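Local coordinates for alpha-catenin-like protein hmp-1 (Caenorhabditis elegans, PDB 5H5M), which binds beta-catenin and actin filaments within the cadherin-catenin complex of adherens junctions, and is required for cell migration and shape changes during body enclosure and elongation, at residues I18-A23 against P32-H37; D121-T126 against V160-L165; D125-L130 against K223-T228; L165-S170 against V178-A183. All coordinates share one frame; numbering follows the deposited sequence.

Contact 1: I18-A23 against P32-H37; sequences IEIDPA and PDLEGH
Ile20 meets Leu34 because its longer branch starts opposite the carbonyl carbon, beside the backbone nitrogen (chi1 -41°), and then runs on extended (chi2 170°). This carries the terminal methyl out from the loop 18-23, and the Leu34 side chain reaches back from the helix, so that the two meet tip to tip, with Ile20 CD1 4.2 Å from Leu34 CD2. The first torsion of Leu34, off the staggered positions at -126°, presents CD2 to Ile20 CD1 and to the CA of Ile18.

Ile18 touches the same leucine in another way. Its short branch does the work, CG2 lying 4.3 Å from Leu34 CG, while CD1 leads off to the other helices. The CA of Ile18 also comes within 4.3 Å of Leu34 CD2, so that one leucine methyl is shared by the side chain of Ile20 and the backbone of Ile18. All these distances are loose van der Waals contacts, and the joint is purely apolar.

The loop is held from elsewhere as well. Tyr80 OH hydrogen-bonds to both Ile18 O and Ile20 N, while Ile18 packs on Leu76 and Val100, and Leu34 on Leu77. The example illustrates how a turn is closed: the chain leaves helix 6-17, and the first residues of the loop fold against the early turns of the antiparallel helix 27-49. It is an antiparallel helical hairpin at the end of a bundle, the architecture of the vinculin/alpha-catenin family.

Contact 2: D121-T126 against V160-L165; sequences DAFLDT and VSVARL
Val162 works as a two-pronged fork between Ala122 and Phe123, an arrangement belonging to the antiparallel helical bundles of the vinculin/alpha-catenin fold. The valine stands on helix 142-166; its two partners lie where helix 92-122 comes to an end, Phe123 being the first residue to leave helical geometry. The backbones approach to 7.3 Å between the CA atoms of Ala122 and Val162, a close spacing that the small alanine permits.

Each prong has its own target. CG2 of Val162 meets the Ala122 methyl, CB, at 3.9 Å. CG1, which the first torsion places opposite the valine's own backbone nitrogen (chi1 170°), goes instead to the aromatic ring. There it lies at the edge, near the ring plane, rather than over a face. The phenylalanine and valine side chains run antiparallel, side by side.

Other helices complete the enclosure. Thr228 and Leu231 of helix 207-233 and Arg289 of helix 276-300 touch Phe123, whereas His118 and Ile119 add to the packing on Val162. Next to the buried alanine, Asp121 faces a different set of partners, with OD2 in a salt bridge to Arg55 and OD1 in one to Arg286; the helix end is thus tied by charge to two further parts of the chain. At the apolar joint itself, the approach of the ring is made by a single edge carbon, Phe123 CE1, 4.1 Å from Val162 CG1.

Contact 3: D125-L130 against K223-T228; sequences DTRTPL and KVRLLT
The capped approach to helix 128-137 packs here on the flank of helix 207-233, Thr126 against Val224, within the all-helical vinculin fold. The threonine and valine side chains overlap flank to flank, pointing opposite ways, and Val224 CG1 lies 3.7 Å from Thr126 CB, with the threonine hydroxyl and methyl also close to that same valine methyl.

Thr126 has a polar side to its role. Its OG1 sits between the backbone nitrogen and the carbonyl carbon (chi1 57°), from where it reaches a water at 2.6 Å. That water in turn donates to Thr228 OG1 at 2.8 Å, so a single solvent molecule bridges the segments beside the apolar touch.

Just ahead of the helix, Asp125 folds its carboxylate over the turn. OD1 accepts from Thr128 N at 3.2 Å, the N-H coming from above the carboxylate plane, and more weakly from Arg127 N. OD2 uses its syn lone pair for the Thr128 hydroxyl, OG1, at 2.7 Å, and bonds to both oxygens probably fix the rotation of the carboxylate.

On the solvent-exposed side the guanidinium groups of Arg127 and Arg225 come edge near edge, their planes 43° apart and NH1 of Arg127 4.1 Å from NH2 of Arg225. Two like charges this close would probably repel; Arg127 is also held by a cation-pi contact with Phe221, and Arg225 has a long, weak ion pair with Asp222. On the helix side, Val224 O is gripped twice, by Thr228 N and, from the opposite face of its plane, by Thr228 OG1 at 2.7 Å.

Contact 4: L165-S170 against V178-A183; sequences LSCQLS and VIQHTA
The backbones come closest at Cys167 and Ile179, whose CA atoms are 7.7 Å apart, where the chain near the far end of helix 142-166 lies beside the early part of helix 173-202. In the segment 165-170 the Leu169 N to Ser166 O hydrogen bond, 3.1 Å long, reaches back three residues, whereas Ala183 N bonds to Ile179 O four residues back in the opposing helix.

One sulfur carries most of the contact. The first torsion of Cys167 (chi1 -68°) sets SG beside its own backbone nitrogen, and from there it enters the angle between two consecutive side chains. Ile179 offers its short branch, with CG2 3.6 Å from Cys167 SG. Gln180 lies alongside: its CG approaches SG to 3.8 Å, and its extended chain brings NE2 within 4.1 Å of Cys167 CB. The glutamine meets the cysteine with both its CG methylene and its amide nitrogen, at the exposed margin of an otherwise buried contact.

Thr182, one turn on from Val178, sends OG1 back to Val178 O at 2.6 Å, a second bond to that carbonyl, on the opposite face of its plane from Thr182 N.

Within helix 173-202, Val176 also touches Cys167; from the neighbouring helices, Ala230 of helix 207-233 and Ile234 just after it pack on Ile179, and Ile115 and Ile119 of helix 92-122 lie against Ser166.

Overall arrangement
Contact 1 stands apart, its centre about 34 Å from the chain's centre and on the opposite side of it from contact 3; the centres of these two contacts lie 45 Å apart. Contacts 2, 3 and 4 form one cluster, with centres 9 to 16 Å from one another. Contacts 2 and 4 share helix 142-166, contacts 2 and 3 share the link between helices 92-122 and 128-137, and Leu227 of contact 3 touches Phe123 and Ala163 of contact 2 and Ile179 of contact 4. Contact 1 closes first along the chain, and contact 4 falls between the two segments of contact 3. Helix 92-122 runs from the region of contact 1 into the cluster, joining neighbouring parts of the M domain.

Contact 1: I18-A23 against P32-H37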
loop_
_atom_site.group_PDB
_atom_site.type_symbol
_atom_site.label_atom_id
_atom_site.label_comp_id
_atom_site.label_asym_id
_atom_site.label_seq_id
_atom_site.Cartn_x
_atom_site.Cartn_y
_atom_site.Cartn_z
ATOM N N ILE A 18 -0.527 -4.022 30.412
ATOM C CA ILE A 18 0.788 -4.141 31.036
ATOM C C ILE A 18 0.998 -3.096 32.126
ATOM O O ILE A 18 1.980 -3.150 32.867
ATOM C CB ILE A 18 1.920 -4.008 30.007
ATOM C CG1 ILE A 18 1.848 -2.644 29.318
ATOM C CG2 ILE A 18 1.860 -5.145 28.997
ATOM C CD1 ILE A 18 2.956 -2.399 28.334
ATOM N N GLU A 19 0.079 -2.140 32.212
ATOM C CA GLU A 19 0.131 -1.125 33.255
ATOM C C GLU A 19 -0.792 -1.505 34.406
ATOM O O GLU A 19 -1.959 -1.118 34.439
ATOM C CB GLU A 19 -0.242 0.247 32.694
ATOM C CG GLU A 19 0.811 0.827 31.768
ATOM C CD GLU A 19 0.392 2.146 31.152
ATOM O OE1 GLU A 19 -0.826 2.362 30.972
ATOM O OE2 GLU A 19 1.283 2.969 30.850
ATOM N N ILE A 20 -0.253 -2.279 35.341
ATOM C CA ILE A 20 -1.000 -2.732 36.505
ATOM C C ILE A 20 -0.420 -2.089 37.756
ATOM O O ILE A 20 0.776 -1.809 37.812
ATOM C CB ILE A 20 -0.945 -4.269 36.648
ATOM C CG1 ILE A 20 -1.086 -4.942 35.282
ATOM C CG2 ILE A 20 -2.008 -4.767 37.618
ATOM C CD1 ILE A 20 -0.796 -6.430 35.302
ATOM N N ASP A 21 -1.266 -1.836 38.749
ATOM C CA ASP A 21 -0.777 -1.426 40.058
ATOM C C ASP A 21 0.100 -2.544 40.608
ATOM O O ASP A 21 -0.367 -3.672 40.763
ATOM C CB ASP A 21 -1.938 -1.120 41.008
ATOM C CG ASP A 21 -1.478 -0.855 42.431
ATOM O OD1 ASP A 21 -0.418 -0.222 42.615
ATOM O OD2 ASP A 21 -2.181 -1.279 43.369
ATOM N N PRO A 22 1.383 -2.242 40.873
ATOM C CA PRO A 22 2.361 -3.219 41.368
ATOM C C PRO A 22 1.859 -4.032 42.561
ATOM O O PRO A 22 2.238 -5.193 42.705
ATOM C CB PRO A 22 3.545 -2.341 41.767
ATOM C CG PRO A 22 3.472 -1.197 40.817
ATOM C CD PRO A 22 2.003 -0.927 40.630
ATOM N N ALA A 23 1.010 -3.435 43.390
ATOM C CA ALA A 23 0.435 -4.136 44.533
ATOM C C ALA A 23 -0.638 -5.134 44.101
ATOM O O ALA A 23 -0.958 -6.066 44.837
ATOM C CB ALA A 23 -0.142 -3.141 45.529
ATOM N N PRO A 32 0.263 -15.347 33.055
ATOM C CA PRO A 32 -0.085 -16.212 31.918
ATOM C C PRO A 32 -0.934 -15.533 30.840
ATOM O O PRO A 32 -0.788 -15.868 29.663
ATOM C CB PRO A 32 -0.876 -17.354 32.573
ATOM C CG PRO A 32 -0.471 -17.341 33.996
ATOM C CD PRO A 32 -0.244 -15.902 34.324
ATOM N N ASP A 33 -1.807 -14.606 31.224
ATOM C CA ASP A 33 -2.682 -13.973 30.243
ATOM C C ASP A 33 -1.950 -12.855 29.506
ATOM O O ASP A 33 -2.225 -12.593 28.336
ATOM C CB ASP A 33 -3.956 -13.433 30.902
ATOM C CG ASP A 33 -3.710 -12.180 31.713
ATOM O OD1 ASP A 33 -2.724 -12.151 32.477
ATOM O OD2 ASP A 33 -4.496 -11.217 31.571
ATOM N N LEU A 34 -1.013 -12.206 30.189
ATOM C CA LEU A 34 -0.193 -11.177 29.564
ATOM C C LEU A 34 0.755 -11.817 28.556
ATOM O O LEU A 34 1.002 -11.266 27.483
ATOM C CB LEU A 34 0.586 -10.397 30.619
ATOM C CG LEU A 34 0.430 -8.876 30.617
ATOM C CD1 LEU A 34 -1.012 -8.476 30.343
ATOM C CD2 LEU A 34 0.893 -8.308 31.953
ATOM N N GLU A 35 1.276 -12.989 28.910
ATOM C CA GLU A 35 2.086 -13.777 27.987
ATOM C C GLU A 35 1.233 -14.303 26.835
ATOM O O GLU A 35 1.687 -14.359 25.697
ATOM C CB GLU A 35 2.767 -14.937 28.718
ATOM C CG GLU A 35 3.993 -14.530 29.523
ATOM C CD GLU A 35 4.597 -15.687 30.293
ATOM O OE1 GLU A 35 3.927 -16.733 30.428
ATOM O OE2 GLU A 35 5.748 -15.553 30.763
ATOM N N GLY A 36 -0.005 -14.684 27.136
ATOM C CA GLY A 36 -0.936 -15.127 26.114
ATOM C C GLY A 36 -1.332 -13.977 25.208
ATOM O O GLY A 36 -1.460 -14.138 23.994
ATOM N N HIS A 37 -1.521 -12.808 25.812
ATOM C CA HIS A 37 -1.845 -11.588 25.079
ATOM C C HIS A 37 -0.731 -11.238 24.092
ATOM O O HIS A 37 -0.990 -10.932 22.926
ATOM C CB HIS A 37 -2.076 -10.436 26.062
ATOM C CG HIS A 37 -2.878 -9.305 25.500
ATOM N ND1 HIS A 37 -3.588 -8.432 26.299
ATOM C CD2 HIS A 37 -3.079 -8.895 24.227
ATOM C CE1 HIS A 37 -4.193 -7.538 25.540
ATOM N NE2 HIS A 37 -3.901 -7.795 24.278
#

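Contact 2: D121-T126 against V160-L165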
loop_
_atom_site.group_PDB
_atom_site.type_symbol
_atom_site.label_atom_id
_atom_site.label_comp_id
_atom_site.label_asym_id
_atom_site.label_seq_id
_atom_site.Cartn_x
_atom_site.Cartn_y
_atom_site.Cartn_z
ATOM N N ASP A 121 0.952 -0.998 -3.911
ATOM C CA ASP A 121 1.053 -1.822 -5.116
ATOM C C ASP A 121 -0.294 -2.030 -5.808
ATOM O O ASP A 121 -0.416 -1.848 -7.019
ATOM C CB ASP A 121 1.658 -3.194 -4.788
ATOM C CG ASP A 121 3.115 -3.111 -4.363
ATOM O OD1 ASP A 121 3.780 -2.106 -4.689
ATOM O OD2 ASP A 121 3.599 -4.060 -3.707
ATOM N N ALA A 122 -1.301 -2.411 -5.031
ATOM C CA ALA A 122 -2.562 -2.888 -5.593
ATOM C C ALA A 122 -3.412 -1.784 -6.214
ATOM O O ALA A 122 -4.192 -2.043 -7.130
ATOM C CB ALA A 122 -3.361 -3.616 -4.522
ATOM N N PHE A 123 -3.257 -0.556 -5.725
ATOM C CA PHE A 123 -4.145 0.531 -6.127
ATOM C C PHE A 123 -3.441 1.639 -6.906
ATOM O O PHE A 123 -3.999 2.723 -7.084
ATOM C CB PHE A 123 -4.842 1.118 -4.894
ATOM C CG PHE A 123 -5.821 0.173 -4.255
ATOM C CD1 PHE A 123 -5.385 -0.811 -3.377
ATOM C CD2 PHE A 123 -7.175 0.250 -4.549
ATOM C CE1 PHE A 123 -6.281 -1.699 -2.800
ATOM C CE2 PHE A 123 -8.078 -0.632 -3.974
ATOM C CZ PHE A 123 -7.631 -1.610 -3.099
ATOM N N LEU A 124 -2.230 1.372 -7.386
ATOM C CA LEU A 124 -1.508 2.375 -8.166
ATOM C C LEU A 124 -2.138 2.575 -9.544
ATOM O O LEU A 124 -1.918 3.601 -10.181
ATOM C CB LEU A 124 -0.021 2.006 -8.303
ATOM C CG LEU A 124 0.510 0.862 -9.176
ATOM C CD1 LEU A 124 0.630 1.258 -10.642
ATOM C CD2 LEU A 124 1.871 0.417 -8.653
ATOM N N ASP A 125 -2.916 1.599 -10.002
ATOM C CA ASP A 125 -3.579 1.708 -11.298
ATOM C C ASP A 125 -4.809 0.813 -11.364
ATOM O O ASP A 125 -4.729 -0.340 -11.788
ATOM C CB ASP A 125 -2.609 1.358 -12.429
ATOM C CG ASP A 125 -3.171 1.675 -13.805
ATOM O OD1 ASP A 125 -4.316 2.169 -13.892
ATOM O OD2 ASP A 125 -2.455 1.445 -14.803
ATOM N N THR A 126 -5.949 1.356 -10.954
ATOM C CA THR A 126 -7.187 0.585 -10.895
ATOM C C THR A 126 -8.056 0.764 -12.141
ATOM O O THR A 126 -9.132 0.176 -12.241
ATOM C CB THR A 126 -8.017 0.965 -9.656
ATOM O OG1 THR A 126 -8.283 2.372 -9.676
ATOM C CG2 THR A 126 -7.272 0.608 -8.383
ATOM N N VAL A 160 -9.082 -7.110 -3.652
ATOM C CA VAL A 160 -9.993 -7.719 -2.692
ATOM C C VAL A 160 -9.215 -8.230 -1.484
ATOM O O VAL A 160 -9.557 -7.936 -0.340
ATOM C CB VAL A 160 -10.801 -8.874 -3.326
ATOM C CG1 VAL A 160 -11.416 -9.758 -2.248
ATOM C CG2 VAL A 160 -11.883 -8.318 -4.249
ATOM N N SER A 161 -8.155 -8.982 -1.756
ATOM C CA SER A 161 -7.302 -9.537 -0.714
ATOM C C SER A 161 -6.653 -8.450 0.140
ATOM O O SER A 161 -6.631 -8.545 1.366
ATOM C CB SER A 161 -6.224 -10.423 -1.339
ATOM O OG SER A 161 -5.295 -10.857 -0.363
ATOM N N VAL A 162 -6.123 -7.422 -0.516
ATOM C CA VAL A 162 -5.475 -6.313 0.178
ATOM C C VAL A 162 -6.470 -5.547 1.053
ATOM O O VAL A 162 -6.150 -5.165 2.183
ATOM C CB VAL A 162 -4.804 -5.346 -0.823
ATOM C CG1 VAL A 162 -4.344 -4.075 -0.127
ATOM C CG2 VAL A 162 -3.631 -6.032 -1.512
ATOM N N ALA A 163 -7.677 -5.333 0.534
ATOM C CA ALA A 163 -8.729 -4.665 1.294
ATOM C C ALA A 163 -9.022 -5.398 2.602
ATOM O O ALA A 163 -9.142 -4.778 3.660
ATOM C CB ALA A 163 -10.000 -4.550 0.462
ATOM N N ARG A 164 -9.134 -6.719 2.526
ATOM C CA ARG A 164 -9.428 -7.526 3.705
ATOM C C ARG A 164 -8.246 -7.568 4.668
ATOM O O ARG A 164 -8.433 -7.613 5.884
ATOM C CB ARG A 164 -9.835 -8.944 3.294
ATOM C CG ARG A 164 -11.213 -9.003 2.646
ATOM C CD ARG A 164 -11.474 -10.339 1.959
ATOM N NE ARG A 164 -12.853 -10.431 1.489
ATOM C CZ ARG A 164 -13.270 -11.251 0.529
ATOM N NH1 ARG A 164 -12.411 -12.057 -0.080
ATOM N NH2 ARG A 164 -14.547 -11.258 0.171
ATOM N N LEU A 165 -7.035 -7.544 4.120
ATOM C CA LEU A 165 -5.822 -7.543 4.933
ATOM C C LEU A 165 -5.720 -6.246 5.734
ATOM O O LEU A 165 -5.269 -6.242 6.879
ATOM C CB LEU A 165 -4.581 -7.731 4.051
ATOM C CG LEU A 165 -3.197 -7.766 4.712
ATOM C CD1 LEU A 165 -2.947 -9.107 5.370
ATOM C CD2 LEU A 165 -2.093 -7.453 3.701
#

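Contact 3: D125-L130 against K223-T228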
loop_
_atom_site.group_PDB
_atom_site.type_symbol
_atom_site.label_atom_id
_atom_site.label_comp_id
_atom_site.label_asym_id
_atom_site.label_seq_id
_atom_site.Cartn_x
_atom_site.Cartn_y
_atom_site.Cartn_z
ATOM N N ASP A 125 -2.916 1.599 -10.002
ATOM C CA ASP A 125 -3.579 1.708 -11.298
ATOM C C ASP A 125 -4.809 0.813 -11.364
ATOM O O ASP A 125 -4.729 -0.340 -11.788
ATOM C CB ASP A 125 -2.609 1.358 -12.429
ATOM C CG ASP A 125 -3.171 1.675 -13.805
ATOM O OD1 ASP A 125 -4.316 2.169 -13.892
ATOM O OD2 ASP A 125 -2.455 1.445 -14.803
ATOM N N THR A 126 -5.949 1.356 -10.954
ATOM C CA THR A 126 -7.187 0.585 -10.895
ATOM C C THR A 126 -8.056 0.764 -12.141
ATOM O O THR A 126 -9.132 0.176 -12.241
ATOM C CB THR A 126 -8.017 0.965 -9.656
ATOM O OG1 THR A 126 -8.283 2.372 -9.676
ATOM C CG2 THR A 126 -7.272 0.608 -8.383
ATOM N N ARG A 127 -7.592 1.572 -13.088
ATOM C CA ARG A 127 -8.375 1.826 -14.294
ATOM C C ARG A 127 -7.923 0.993 -15.493
ATOM O O ARG A 127 -8.748 0.364 -16.157
ATOM C CB ARG A 127 -8.335 3.316 -14.660
ATOM C CG ARG A 127 -9.719 3.890 -14.942
ATOM C CD ARG A 127 -9.690 5.267 -15.597
ATOM N NE ARG A 127 -10.922 5.534 -16.344
ATOM C CZ ARG A 127 -12.094 5.840 -15.791
ATOM N NH1 ARG A 127 -12.216 5.931 -14.472
ATOM N NH2 ARG A 127 -13.152 6.061 -16.563
ATOM N N THR A 128 -6.619 0.979 -15.754
ATOM C CA THR A 128 -6.074 0.373 -16.971
ATOM C C THR A 128 -6.457 -1.092 -17.243
ATOM O O THR A 128 -6.795 -1.422 -18.381
ATOM C CB THR A 128 -4.529 0.477 -16.985
ATOM O OG1 THR A 128 -4.137 1.845 -16.821
ATOM C CG2 THR A 128 -3.963 -0.045 -18.297
ATOM N N PRO A 129 -6.409 -1.975 -16.223
ATOM C CA PRO A 129 -6.726 -3.375 -16.541
ATOM C C PRO A 129 -8.108 -3.584 -17.164
ATOM O O PRO A 129 -8.233 -4.396 -18.081
ATOM C CB PRO A 129 -6.647 -4.070 -15.179
ATOM C CG PRO A 129 -5.713 -3.236 -14.386
ATOM C CD PRO A 129 -5.969 -1.823 -14.822
ATOM N N LEU A 130 -9.120 -2.867 -16.681
ATOM C CA LEU A 130 -10.464 -2.995 -17.235
ATOM C C LEU A 130 -10.574 -2.295 -18.587
ATOM O O LEU A 130 -11.242 -2.788 -19.495
ATOM C CB LEU A 130 -11.509 -2.432 -16.271
ATOM C CG LEU A 130 -12.955 -2.575 -16.751
ATOM C CD1 LEU A 130 -13.243 -4.016 -17.141
ATOM C CD2 LEU A 130 -13.940 -2.097 -15.693
ATOM N N LYS A 223 -17.629 0.944 -7.470
ATOM C CA LYS A 223 -17.287 0.174 -6.276
ATOM C C LYS A 223 -15.812 0.316 -5.915
ATOM O O LYS A 223 -15.464 0.417 -4.738
ATOM C CB LYS A 223 -17.626 -1.306 -6.466
ATOM C CG LYS A 223 -19.094 -1.606 -6.699
ATOM C CD LYS A 223 -19.937 -1.263 -5.490
ATOM C CE LYS A 223 -21.397 -1.615 -5.727
ATOM N NZ LYS A 223 -22.248 -1.235 -4.568
ATOM N N VAL A 224 -14.947 0.317 -6.926
ATOM C CA VAL A 224 -13.515 0.490 -6.701
ATOM C C VAL A 224 -13.225 1.871 -6.108
ATOM O O VAL A 224 -12.403 2.009 -5.201
ATOM C CB VAL A 224 -12.709 0.298 -8.005
ATOM C CG1 VAL A 224 -11.288 0.840 -7.858
ATOM C CG2 VAL A 224 -12.688 -1.171 -8.399
ATOM N N ARG A 225 -13.913 2.888 -6.617
ATOM C CA ARG A 225 -13.757 4.249 -6.118
ATOM C C ARG A 225 -14.150 4.323 -4.644
ATOM O O ARG A 225 -13.461 4.938 -3.831
ATOM C CB ARG A 225 -14.596 5.221 -6.949
ATOM C CG ARG A 225 -14.473 6.679 -6.536
ATOM C CD ARG A 225 -15.147 7.597 -7.549
ATOM N NE ARG A 225 -14.480 7.558 -8.850
ATOM C CZ ARG A 225 -14.967 6.953 -9.931
ATOM N NH1 ARG A 225 -16.138 6.332 -9.879
ATOM N NH2 ARG A 225 -14.284 6.970 -11.069
ATOM N N LEU A 226 -15.265 3.680 -4.317
ATOM C CA LEU A 226 -15.737 3.571 -2.946
ATOM C C LEU A 226 -14.688 2.896 -2.060
ATOM O O LEU A 226 -14.371 3.379 -0.976
ATOM C CB LEU A 226 -17.051 2.786 -2.905
ATOM C CG LEU A 226 -17.587 2.395 -1.529
ATOM C CD1 LEU A 226 -17.756 3.638 -0.704
ATOM C CD2 LEU A 226 -18.912 1.661 -1.640
ATOM N N LEU A 227 -14.153 1.778 -2.535
ATOM C CA LEU A 227 -13.192 0.996 -1.770
ATOM C C LEU A 227 -11.892 1.763 -1.557
ATOM O O LEU A 227 -11.314 1.737 -0.468
ATOM C CB LEU A 227 -12.910 -0.333 -2.473
ATOM C CG LEU A 227 -11.757 -1.157 -1.896
ATOM C CD1 LEU A 227 -12.064 -1.566 -0.468
ATOM C CD2 LEU A 227 -11.462 -2.377 -2.761
ATOM N N THR A 228 -11.441 2.446 -2.603
ATOM C CA THR A 228 -10.204 3.214 -2.540
ATOM C C THR A 228 -10.332 4.336 -1.522
ATOM O O THR A 228 -9.421 4.577 -0.728
ATOM C CB THR A 228 -9.831 3.806 -3.910
ATOM O OG1 THR A 228 -9.837 2.769 -4.898
ATOM C CG2 THR A 228 -8.452 4.447 -3.855
HETATM O O HOH W 1 -9.325 3.569 -7.577
#

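Contact 4: L165-S170 against V178-A183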
loop_
_atom_site.group_PDB
_atom_site.type_symbol
_atom_site.label_atom_id
_atom_site.label_comp_id
_atom_site.label_asym_id
_atom_site.label_seq_id
_atom_site.Cartn_x
_atom_site.Cartn_y
_atom_site.Cartn_z
ATOM N N LEU A 165 -7.035 -7.544 4.120
ATOM C CA LEU A 165 -5.822 -7.543 4.933
ATOM C C LEU A 165 -5.720 -6.246 5.734
ATOM O O LEU A 165 -5.269 -6.242 6.879
ATOM C CB LEU A 165 -4.581 -7.731 4.051
ATOM C CG LEU A 165 -3.197 -7.766 4.712
ATOM C CD1 LEU A 165 -2.947 -9.107 5.370
ATOM C CD2 LEU A 165 -2.093 -7.453 3.701
ATOM N N SER A 166 -6.160 -5.148 5.126
ATOM C CA SER A 166 -6.101 -3.831 5.756
ATOM C C SER A 166 -6.966 -3.729 7.013
ATOM O O SER A 166 -6.618 -3.025 7.964
ATOM C CB SER A 166 -6.529 -2.754 4.758
ATOM O OG SER A 166 -5.678 -2.744 3.626
ATOM N N CYS A 167 -8.091 -4.434 7.011
ATOM C CA CYS A 167 -9.073 -4.325 8.083
ATOM C C CYS A 167 -8.529 -4.761 9.446
ATOM O O CYS A 167 -9.004 -4.301 10.484
ATOM C CB CYS A 167 -10.317 -5.141 7.728
ATOM S SG CYS A 167 -11.243 -4.458 6.324
ATOM N N GLN A 168 -7.526 -5.634 9.438
ATOM C CA GLN A 168 -6.933 -6.138 10.674
ATOM C C GLN A 168 -6.272 -5.037 11.499
ATOM O O GLN A 168 -6.130 -5.166 12.712
ATOM C CB GLN A 168 -5.889 -7.217 10.372
ATOM C CG GLN A 168 -6.304 -8.241 9.341
ATOM C CD GLN A 168 -5.245 -9.310 9.149
ATOM O OE1 GLN A 168 -4.325 -9.437 9.959
ATOM N NE2 GLN A 168 -5.365 -10.080 8.073
ATOM N N LEU A 169 -5.859 -3.960 10.841
ATOM C CA LEU A 169 -5.090 -2.923 11.515
ATOM C C LEU A 169 -5.884 -1.645 11.745
ATOM O O LEU A 169 -5.324 -0.625 12.144
ATOM C CB LEU A 169 -3.826 -2.608 10.718
ATOM C CG LEU A 169 -2.896 -3.798 10.479
ATOM C CD1 LEU A 169 -1.594 -3.313 9.909
ATOM C CD2 LEU A 169 -2.660 -4.566 11.768
ATOM N N SER A 170 -7.187 -1.702 11.499
ATOM C CA SER A 170 -8.044 -0.550 11.741
ATOM C C SER A 170 -9.028 -0.827 12.871
ATOM O O SER A 170 -9.645 -1.890 12.916
ATOM C CB SER A 170 -8.801 -0.163 10.472
ATOM O OG SER A 170 -9.662 0.933 10.724
ATOM N N VAL A 178 -17.804 -1.124 5.826
ATOM C CA VAL A 178 -17.979 -0.706 4.439
ATOM C C VAL A 178 -16.945 -1.369 3.529
ATOM O O VAL A 178 -17.278 -1.860 2.449
ATOM C CB VAL A 178 -17.882 0.828 4.295
ATOM C CG1 VAL A 178 -17.742 1.228 2.826
ATOM C CG2 VAL A 178 -19.093 1.499 4.926
ATOM N N ILE A 179 -15.695 -1.392 3.979
ATOM C CA ILE A 179 -14.607 -2.004 3.223
ATOM C C ILE A 179 -14.854 -3.488 2.953
ATOM O O ILE A 179 -14.650 -3.967 1.835
ATOM C CB ILE A 179 -13.261 -1.837 3.961
ATOM C CG1 ILE A 179 -12.854 -0.360 3.980
ATOM C CG2 ILE A 179 -12.173 -2.687 3.309
ATOM C CD1 ILE A 179 -11.704 -0.049 4.902
ATOM N N GLN A 180 -15.301 -4.212 3.974
ATOM C CA GLN A 180 -15.527 -5.644 3.832
ATOM C C GLN A 180 -16.710 -5.947 2.912
ATOM O O GLN A 180 -16.638 -6.862 2.090
ATOM C CB GLN A 180 -15.732 -6.292 5.200
ATOM C CG GLN A 180 -14.439 -6.400 5.993
ATOM C CD GLN A 180 -14.639 -6.941 7.389
ATOM O OE1 GLN A 180 -15.697 -6.766 7.993
ATOM N NE2 GLN A 180 -13.612 -7.598 7.917
ATOM N N HIS A 181 -17.793 -5.183 3.047
ATOM C CA HIS A 181 -18.951 -5.353 2.173
ATOM C C HIS A 181 -18.602 -5.031 0.721
ATOM O O HIS A 181 -18.979 -5.763 -0.200
ATOM C CB HIS A 181 -20.122 -4.481 2.628
ATOM C CG HIS A 181 -20.758 -4.936 3.908
ATOM N ND1 HIS A 181 -20.264 -4.593 5.149
ATOM C CD2 HIS A 181 -21.840 -5.714 4.133
ATOM C CE1 HIS A 181 -21.024 -5.135 6.084
ATOM N NE2 HIS A 181 -21.986 -5.822 5.498
ATOM N N THR A 182 -17.868 -3.940 0.529
ATOM C CA THR A 182 -17.455 -3.510 -0.799
ATOM C C THR A 182 -16.521 -4.533 -1.438
ATOM O O THR A 182 -16.631 -4.822 -2.628
ATOM C CB THR A 182 -16.765 -2.135 -0.750
ATOM O OG1 THR A 182 -17.612 -1.200 -0.070
ATOM C CG2 THR A 182 -16.470 -1.627 -2.156
ATOM N N ALA A 183 -15.620 -5.095 -0.639
ATOM C CA ALA A 183 -14.692 -6.110 -1.132
ATOM C C ALA A 183 -15.437 -7.359 -1.601
ATOM O O ALA A 183 -15.120 -7.919 -2.653
ATOM C CB ALA A 183 -13.676 -6.471 -0.062
#